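Local coordinates for putative sporulation-specific glycosylase ydhD (Bacillus subtilis subsp. subtilis str. 168, PDB 3CZ8), which is a putative sporulation-specific glycosylase that probably hydrolyses glycosidic bonds through its family 18 glycosyl hydrolase domain, the part crystallised here, and may bind chitin, at residues E84-V89 and I117-V122; T94-L99 and L134-D139. The protein carries 1 engineered substitution. All blocks are in the same frame, centred on the assembly; numbering follows the deposited sequence.

Contact 1: residues E84-V89 and I117-V122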
ATOM      1  N   GLU A  84      21.438   6.163  17.271  1.00 63.71           N
ATOM      2  CA  GLU A  84      21.834   6.470  18.647  1.00 64.52           C
ATOM      3  C   GLU A  84      20.983   5.792  19.724  1.00 59.71           C
ATOM      4  O   GLU A  84      21.527   5.325  20.724  1.00 60.83           O
ATOM      5  CB  GLU A  84      21.867   7.987  18.880  1.00 66.27           C
ATOM      6  CG  GLU A  84      23.068   8.701  18.248  1.00 80.43           C
ATOM      7  CD  GLU A  84      22.858   9.087  16.784  1.00 89.92           C
ATOM      8  OE1 GLU A  84      23.846   9.503  16.141  1.00 88.26           O
ATOM      9  OE2 GLU A  84      21.718   8.982  16.272  1.00 74.70           O
ATOM     10  N   ILE A  85      19.662   5.757  19.531  1.00 58.36           N
ATOM     11  CA  ILE A  85      18.738   5.148  20.502  1.00 55.95           C
ATOM     12  C   ILE A  85      19.039   3.662  20.748  1.00 62.19           C
ATOM     13  O   ILE A  85      19.087   3.219  21.900  1.00 59.51           O
ATOM     14  CB  ILE A  85      17.243   5.375  20.117  1.00 57.51           C
ATOM     15  CG1 ILE A  85      16.837   6.823  20.422  1.00 55.69           C
ATOM     16  CG2 ILE A  85      16.314   4.402  20.848  1.00 52.95           C
ATOM     17  CD1 ILE A  85      15.346   7.092  20.375  1.00 64.57           C
ATOM     18  N   VAL A  86      19.271   2.918  19.664  1.00 52.04           N
ATOM     19  CA  VAL A  86      19.652   1.505  19.752  1.00 48.70           C
ATOM     20  C   VAL A  86      21.046   1.323  20.387  1.00 50.81           C
ATOM     21  O   VAL A  86      21.259   0.368  21.136  1.00 43.64           O
ATOM     22  CB  VAL A  86      19.494   0.755  18.377  1.00 39.87           C
ATOM     23  CG1 VAL A  86      20.482   1.257  17.330  1.00 42.47           C
ATOM     24  CG2 VAL A  86      19.603  -0.758  18.549  1.00 38.40           C
ATOM     25  N   HIS A  87      21.958   2.263  20.127  1.00 54.87           N
ATOM     26  CA  HIS A  87      23.304   2.267  20.723  1.00 57.11           C
ATOM     27  C   HIS A  87      23.263   2.427  22.249  1.00 57.93           C
ATOM     28  O   HIS A  87      23.998   1.752  22.966  1.00 51.77           O
ATOM     29  CB  HIS A  87      24.166   3.365  20.090  1.00 55.49           C
ATOM     30  CG  HIS A  87      25.580   3.396  20.587  1.00 59.92           C
ATOM     31  ND1 HIS A  87      26.597   2.698  19.973  1.00 63.78           N
ATOM     32  CD2 HIS A  87      26.150   4.058  21.622  1.00 35.83           C
ATOM     33  CE1 HIS A  87      27.729   2.913  20.618  1.00 68.94           C
ATOM     34  NE2 HIS A  87      27.485   3.733  21.625  1.00 44.78           N
ATOM     35  N   GLN A  88      22.393   3.313  22.728  1.00 58.58           N
ATOM     36  CA  GLN A  88      22.225   3.565  24.159  1.00 60.73           C
ATOM     37  C   GLN A  88      21.634   2.356  24.883  1.00 59.06           C
ATOM     38  O   GLN A  88      21.916   2.134  26.061  1.00 56.11           O
ATOM     39  CB  GLN A  88      21.340   4.795  24.391  1.00 63.55           C
ATOM     40  CG  GLN A  88      22.023   6.133  24.115  1.00 68.54           C
ATOM     41  CD  GLN A  88      21.071   7.312  24.235  1.00 72.12           C
ATOM     42  OE1 GLN A  88      20.110   7.431  23.473  1.00 98.75           O
ATOM     43  NE2 GLN A  88      21.341   8.195  25.188  1.00 92.78           N
ATOM     44  N   VAL A  89      20.820   1.587  24.164  1.00 51.98           N
ATOM     45  CA  VAL A  89      20.224   0.360  24.686  1.00 47.98           C
ATOM     46  C   VAL A  89      21.262  -0.766  24.741  1.00 51.81           C
ATOM     47  O   VAL A  89      21.433  -1.409  25.783  1.00 44.59           O
ATOM     48  CB  VAL A  89      18.992  -0.067  23.847  1.00 46.46           C
ATOM     49  CG1 VAL A  89      18.534  -1.468  24.221  1.00 49.59           C
ATOM     50  CG2 VAL A  89      17.854   0.921  24.036  1.00 38.28           C
ATOM     51  N   ILE A 117      12.431  -8.476  15.245  1.00 30.04           N
ATOM     52  CA  ILE A 117      13.309  -7.367  15.575  1.00 21.79           C
ATOM     53  C   ILE A 117      13.663  -6.688  14.257  1.00 24.05           C
ATOM     54  O   ILE A 117      14.189  -7.322  13.338  1.00 19.95           O
ATOM     55  CB  ILE A 117      14.580  -7.826  16.347  1.00 24.00           C
ATOM     56  CG1 ILE A 117      14.221  -8.356  17.747  1.00 27.95           C
ATOM     57  CG2 ILE A 117      15.581  -6.694  16.451  1.00 23.17           C
ATOM     58  CD1 ILE A 117      13.607  -7.299  18.703  1.00 27.24           C
ATOM     59  N   ASP A 118      13.321  -5.409  14.155  1.00 24.08           N
ATOM     60  CA  ASP A 118      13.661  -4.610  12.990  1.00 31.13           C
ATOM     61  C   ASP A 118      14.489  -3.426  13.480  1.00 30.12           C
ATOM     62  O   ASP A 118      14.023  -2.290  13.513  1.00 31.58           O
ATOM     63  CB  ASP A 118      12.390  -4.177  12.243  1.00 27.16           C
ATOM     64  CG  ASP A 118      12.680  -3.366  10.979  1.00 41.75           C
ATOM     65  OD1 ASP A 118      13.779  -3.501  10.406  1.00 32.30           O
ATOM     66  OD2 ASP A 118      11.797  -2.589  10.558  1.00 41.23           O
ATOM     67  N   PHE A 119      15.719  -3.716  13.891  1.00 33.81           N
ATOM     68  CA  PHE A 119      16.642  -2.664  14.278  1.00 36.30           C
ATOM     69  C   PHE A 119      17.510  -2.339  13.079  1.00 34.16           C
ATOM     70  O   PHE A 119      18.251  -3.189  12.581  1.00 35.53           O
ATOM     71  CB  PHE A 119      17.514  -3.045  15.492  1.00 25.43           C
ATOM     72  CG  PHE A 119      16.756  -3.167  16.797  1.00 25.56           C
ATOM     73  CD1 PHE A 119      15.422  -2.773  16.908  1.00 23.25           C
ATOM     74  CD2 PHE A 119      17.401  -3.660  17.932  1.00 28.44           C
ATOM     75  CE1 PHE A 119      14.736  -2.886  18.114  1.00 33.07           C
ATOM     76  CE2 PHE A 119      16.725  -3.768  19.151  1.00 24.88           C
ATOM     77  CZ  PHE A 119      15.390  -3.380  19.241  1.00 25.63           C
ATOM     78  N   GLU A 120      17.404  -1.104  12.613  1.00 37.38           N
ATOM     79  CA  GLU A 120      18.195  -0.661  11.481  1.00 35.44           C
ATOM     80  C   GLU A 120      19.198   0.397  11.898  1.00 40.53           C
ATOM     81  O   GLU A 120      19.035   1.045  12.945  1.00 36.40           O
ATOM     82  CB  GLU A 120      17.302  -0.175  10.347  1.00 34.16           C
ATOM     83  CG  GLU A 120      16.541  -1.308   9.680  1.00 40.14           C
ATOM     84  CD  GLU A 120      15.646  -0.836   8.559  1.00 50.27           C
ATOM     85  OE1 GLU A 120      16.034   0.099   7.821  1.00 73.80           O
ATOM     86  OE2 GLU A 120      14.548  -1.405   8.418  1.00 52.02           O
ATOM     87  N   GLN A 121      20.235   0.540  11.072  1.00 36.02           N
ATOM     88  CA  GLN A 121      21.389   1.407  11.336  1.00 50.18           C
ATOM     89  C   GLN A 121      22.067   1.054  12.664  1.00 50.96           C
ATOM     90  O   GLN A 121      22.435   1.940  13.441  1.00 54.11           O
ATOM     91  CB  GLN A 121      21.011   2.899  11.267  1.00 37.39           C
ATOM     92  CG  GLN A 121      20.524   3.377   9.890  1.00 50.02           C
ATOM     93  CD  GLN A 121      19.806   4.722   9.958  1.00 63.47           C
ATOM     94  OE1 GLN A 121      20.254   5.650  10.638  1.00 79.31           O
ATOM     95  NE2 GLN A 121      18.687   4.831   9.251  1.00 59.75           N
ATOM     96  N   VAL A 122      22.196  -0.246  12.928  1.00 41.06           N
ATOM     97  CA  VAL A 122      22.957  -0.724  14.076  1.00 38.42           C
ATOM     98  C   VAL A 122      24.417  -0.449  13.750  1.00 41.07           C
ATOM     99  O   VAL A 122      24.914  -0.902  12.715  1.00 40.22           O
ATOM    100  CB  VAL A 122      22.706  -2.242  14.368  1.00 46.50           C
ATOM    101  CG1 VAL A 122      23.757  -2.815  15.332  1.00 25.17           C
ATOM    102  CG2 VAL A 122      21.304  -2.454  14.948  1.00 23.51           C
TER
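The Phe119 ring meets Val86 of helix 83-90 obliquely, the methyl CG2 of Val86 lying 3.7 Å from ring atom CD2. One face of the ring is covered by Ile117, two residues back along the chain, whose CG2 sits over the ring centre, 3.7 Å above the plane. With CG of Phe119 beside its own backbone N (chi1 -68°), the ring reaches out to the helix. CG2 of Val86, which touches the ring, also lies 4.3 Å from CG2 of Val122. The other methyl, CG1, lies 4.4 Å from the carbonyl O of Gln121. Val86 is thus buried against the Phe119 ring and Val122, and its nearest CA partner is that of Val122, at 6.9 Å. Hydrogen bonds from Tyr166 OH to Phe119 O and from Asn75 ND2 to Glu120 O hold the loop backbone. Asp118-Phe119-Glu120 is the D-x-E end of the family 18 signature: OE2 of Glu120, the predicted proton donor, hydrogen-bonds a glycerol, probably from crystallisation, and Asp118 OD2 does so only weakly, while Phe119 packs on Val86 of helix 83-90 and Leu99 of helix 93-110, at the carboxyl end of strand 114-118 of the TIM barrel.

Contact 2: residues T94-L99 and L134-D139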
ATOM      1  N   THR A  94      21.473  -2.738  31.882  1.00 53.41           N
ATOM      2  CA  THR A  94      20.180  -2.543  32.526  1.00 53.42           C
ATOM      3  C   THR A  94      19.087  -2.298  31.479  1.00 53.99           C
ATOM      4  O   THR A  94      17.992  -2.851  31.586  1.00 53.44           O
ATOM      5  CB  THR A  94      20.221  -1.363  33.531  1.00 57.22           C
ATOM      6  OG1 THR A  94      21.405  -1.454  34.334  1.00 67.27           O
ATOM      7  CG2 THR A  94      18.992  -1.367  34.439  1.00 50.53           C
ATOM      8  N   ALA A  95      19.403  -1.490  30.463  1.00 54.56           N
ATOM      9  CA  ALA A  95      18.436  -1.108  29.427  1.00 51.09           C
ATOM     10  C   ALA A  95      18.062  -2.253  28.494  1.00 46.59           C
ATOM     11  O   ALA A  95      16.893  -2.395  28.128  1.00 46.35           O
ATOM     12  CB  ALA A  95      18.937   0.084  28.624  1.00 44.95           C
ATOM     13  N   ARG A  96      19.041  -3.071  28.112  1.00 45.05           N
ATOM     14  CA  ARG A  96      18.744  -4.202  27.237  1.00 53.17           C
ATOM     15  C   ARG A  96      18.055  -5.361  27.967  1.00 47.91           C
ATOM     16  O   ARG A  96      17.313  -6.117  27.348  1.00 41.11           O
ATOM     17  CB  ARG A  96      19.965  -4.650  26.417  1.00 57.06           C
ATOM     18  CG  ARG A  96      21.134  -5.185  27.203  1.00 64.44           C
ATOM     19  CD  ARG A  96      22.263  -5.591  26.270  1.00 50.95           C
ATOM     20  NE  ARG A  96      23.345  -6.244  27.004  1.00 81.03           N
ATOM     21  CZ  ARG A  96      24.429  -5.628  27.469  1.00 57.08           C
ATOM     22  NH1 ARG A  96      24.605  -4.329  27.271  1.00 70.45           N
ATOM     23  NH2 ARG A  96      25.347  -6.319  28.129  1.00 72.52           N
ATOM     24  N   THR A  97      18.283  -5.469  29.277  1.00 45.70           N
ATOM     25  CA  THR A  97      17.514  -6.366  30.147  1.00 42.63           C
ATOM     26  C   THR A  97      16.082  -5.847  30.273  1.00 45.19           C
ATOM     27  O   THR A  97      15.125  -6.618  30.171  1.00 39.59           O
ATOM     28  CB  THR A  97      18.161  -6.495  31.554  1.00 44.33           C
ATOM     29  OG1 THR A  97      19.432  -7.140  31.434  1.00 43.51           O
ATOM     30  CG2 THR A  97      17.296  -7.318  32.495  1.00 34.26           C
ATOM     31  N   ASN A  98      15.952  -4.536  30.484  1.00 47.02           N
ATOM     32  CA  ASN A  98      14.652  -3.872  30.520  1.00 50.28           C
ATOM     33  C   ASN A  98      13.875  -4.086  29.223  1.00 47.09           C
ATOM     34  O   ASN A  98      12.686  -4.388  29.267  1.00 53.05           O
ATOM     35  CB  ASN A  98      14.811  -2.373  30.815  1.00 46.62           C
ATOM     36  CG  ASN A  98      13.483  -1.632  30.842  1.00 48.80           C
ATOM     37  OD1 ASN A  98      12.467  -2.162  31.295  1.00 59.11           O
ATOM     38  ND2 ASN A  98      13.491  -0.393  30.365  1.00 61.07           N
ATOM     39  N   LEU A  99      14.560  -3.956  28.087  1.00 45.67           N
ATOM     40  CA  LEU A  99      13.956  -4.191  26.772  1.00 42.01           C
ATOM     41  C   LEU A  99      13.524  -5.646  26.574  1.00 39.51           C
ATOM     42  O   LEU A  99      12.422  -5.899  26.079  1.00 45.31           O
ATOM     43  CB  LEU A  99      14.888  -3.721  25.638  1.00 45.17           C
ATOM     44  CG  LEU A  99      14.386  -3.852  24.190  1.00 36.33           C
ATOM     45  CD1 LEU A  99      13.034  -3.177  23.991  1.00 35.00           C
ATOM     46  CD2 LEU A  99      15.388  -3.298  23.204  1.00 34.58           C
ATOM     47  N   LEU A 134      20.216 -10.350  21.412  1.00 25.79           N
ATOM     48  CA  LEU A 134      19.344 -11.300  20.736  1.00 27.81           C
ATOM     49  C   LEU A 134      19.389 -12.690  21.367  1.00 34.05           C
ATOM     50  O   LEU A 134      18.380 -13.402  21.359  1.00 29.30           O
ATOM     51  CB  LEU A 134      19.676 -11.381  19.245  1.00 21.68           C
ATOM     52  CG  LEU A 134      19.370 -10.143  18.394  1.00 26.07           C
ATOM     53  CD1 LEU A 134      20.030 -10.306  17.067  1.00 13.34           C
ATOM     54  CD2 LEU A 134      17.876  -9.876  18.221  1.00 24.43           C
ATOM     55  N   ARG A 135      20.551 -13.062  21.907  1.00 34.12           N
ATOM     56  CA  ARG A 135      20.687 -14.276  22.718  1.00 38.23           C
ATOM     57  C   ARG A 135      19.883 -14.164  24.013  1.00 31.49           C
ATOM     58  O   ARG A 135      19.218 -15.116  24.417  1.00 35.55           O
ATOM     59  CB  ARG A 135      22.161 -14.592  23.022  1.00 45.56           C
ATOM     60  CG  ARG A 135      22.371 -15.713  24.056  1.00 41.33           C
ATOM     61  CD  ARG A 135      23.787 -16.258  24.064  1.00 56.73           C
ATOM     62  NE  ARG A 135      23.967 -17.331  23.086  1.00 81.61           N
ATOM     63  CZ  ARG A 135      24.717 -17.240  21.991  1.00 76.22           C
ATOM     64  NH1 ARG A 135      24.807 -18.276  21.164  1.00 48.10           N
ATOM     65  NH2 ARG A 135      25.377 -16.119  21.718  1.00 60.83           N
ATOM     66  N   GLN A 136      19.942 -12.999  24.652  1.00 30.24           N
ATOM     67  CA  GLN A 136      19.215 -12.770  25.894  1.00 36.36           C
ATOM     68  C   GLN A 136      17.708 -12.772  25.621  1.00 38.76           C
ATOM     69  O   GLN A 136      16.916 -13.241  26.440  1.00 41.40           O
ATOM     70  CB  GLN A 136      19.649 -11.455  26.546  1.00 29.89           C
ATOM     71  CG  GLN A 136      19.504 -11.465  28.068  1.00 54.47           C
ATOM     72  CD  GLN A 136      19.458 -10.082  28.694  1.00 42.71           C
ATOM     73  OE1 GLN A 136      18.573  -9.793  29.499  1.00 60.71           O
ATOM     74  NE2 GLN A 136      20.411  -9.224  28.334  1.00 33.31           N
ATOM     75  N   LEU A 137      17.334 -12.266  24.450  1.00 44.21           N
ATOM     76  CA  LEU A 137      15.951 -12.269  23.999  1.00 32.64           C
ATOM     77  C   LEU A 137      15.466 -13.660  23.590  1.00 32.22           C
ATOM     78  O   LEU A 137      14.322 -14.009  23.920  1.00 29.03           O
ATOM     79  CB  LEU A 137      15.747 -11.257  22.866  1.00 33.79           C
ATOM     80  CG  LEU A 137      14.315 -10.993  22.399  1.00 35.84           C
ATOM     81  CD1 LEU A 137      13.430 -10.454  23.532  1.00 24.71           C
ATOM     82  CD2 LEU A 137      14.320 -10.044  21.210  1.00 34.12           C
ATOM     83  N   ARG A 138      16.257 -14.427  22.877  1.00 25.55           N
ATOM     84  CA  ARG A 138      15.925 -15.795  22.634  1.00 31.23           C
ATOM     85  C   ARG A 138      15.620 -16.608  23.887  1.00 40.25           C
ATOM     86  O   ARG A 138      14.636 -17.275  23.937  1.00 42.12           O
ATOM     87  CB  ARG A 138      16.957 -16.455  21.760  1.00 31.30           C
ATOM     88  CG  ARG A 138      16.977 -17.924  21.833  1.00 34.81           C
ATOM     89  CD  ARG A 138      15.863 -18.548  21.073  1.00 47.16           C
ATOM     90  NE  ARG A 138      16.343 -18.967  19.794  1.00 57.67           N
ATOM     91  CZ  ARG A 138      16.094 -20.122  19.236  1.00 52.61           C
ATOM     92  NH1 ARG A 138      16.594 -20.393  18.058  1.00 49.95           N
ATOM     93  NH2 ARG A 138      15.347 -20.988  19.837  1.00 56.38           N
ATOM     94  N   ASP A 139      16.469 -16.522  24.892  1.00 39.10           N
ATOM     95  CA  ASP A 139      16.309 -17.275  26.102  1.00 38.05           C
ATOM     96  C   ASP A 139      14.991 -16.991  26.752  1.00 36.62           C
ATOM     97  O   ASP A 139      14.309 -17.896  27.129  1.00 39.62           O
ATOM     98  CB  ASP A 139      17.416 -16.959  27.092  1.00 37.87           C
ATOM     99  CG  ASP A 139      18.703 -17.597  26.743  1.00 39.47           C
ATOM    100  OD1 ASP A 139      19.697 -17.254  27.357  1.00 54.56           O
ATOM    101  OD2 ASP A 139      18.741 -18.427  25.861  1.00 54.18           O
TER
HETATM  102  O   HOH W   1      21.670  -7.112  29.970  1.00 43.74           O
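Two helical segments meet side on, Thr97 and Gln136 forming the closest backbone approach with their CA atoms 7.9 Å apart. Gln136 does most of the bridging. Its CG stands anti to the backbone N (chi1 -151°) and the chain beyond is extended, which carries the terminal amide across to helix 93-110. There OE1 lies beside Thr97, 3.6 Å from CA and 3.4 Å from OG1, contacts of packing and not of bonding. The polar link is made by a water: Gln136 NE2 donates to it over 3.0 Å, and the water in turn donates to Thr97 OG1 at 2.7 Å. The hydroxyl gives its own proton to the carbonyl O of Pro93, one turn back in the chain, so OG1 serves as donor to the helix backbone and acceptor from the water. In the TIM barrel these are neighbouring outer helices: helix 93-110 comes after strand 68-77, helix 127-143 comes after strand 114-118, and the pair meets near the surface. With an alanine at Gln136, the water would probably lose the N-H donor that ties it to helix 127-143, and a gap would open beside Thr97. The aliphatic part of Arg96 also borders the amide, CG lying 4.3 Å from Gln136 NE2. Gln136 also packs on Val100, further along helix 93-110.

Contacts 1 and 2 have centres about 13 Å apart on the same side of the chain's centre, and their segments alternate along the sequence. Helix 83-90 leads into helix 93-110, which in turn leads into strand 114-118. Leu99, on the helix 93-110 of contact 2, packs on both segments of contact 1: its CD2 lies 3.8 Å from Val89 CG1 and 4.0 Å from Phe119 CZ. Deeper in the barrel wall, Ile117 CD1 packs at 3.8 Å on Leu137 CD2. Contact 1 includes the predicted proton donor Glu120, which with Asp118, more weakly, hydrogen-bonds the glycerol, although neither touches segment 84-89; contact 2 lies toward the outside of the barrel, away from the annotated site.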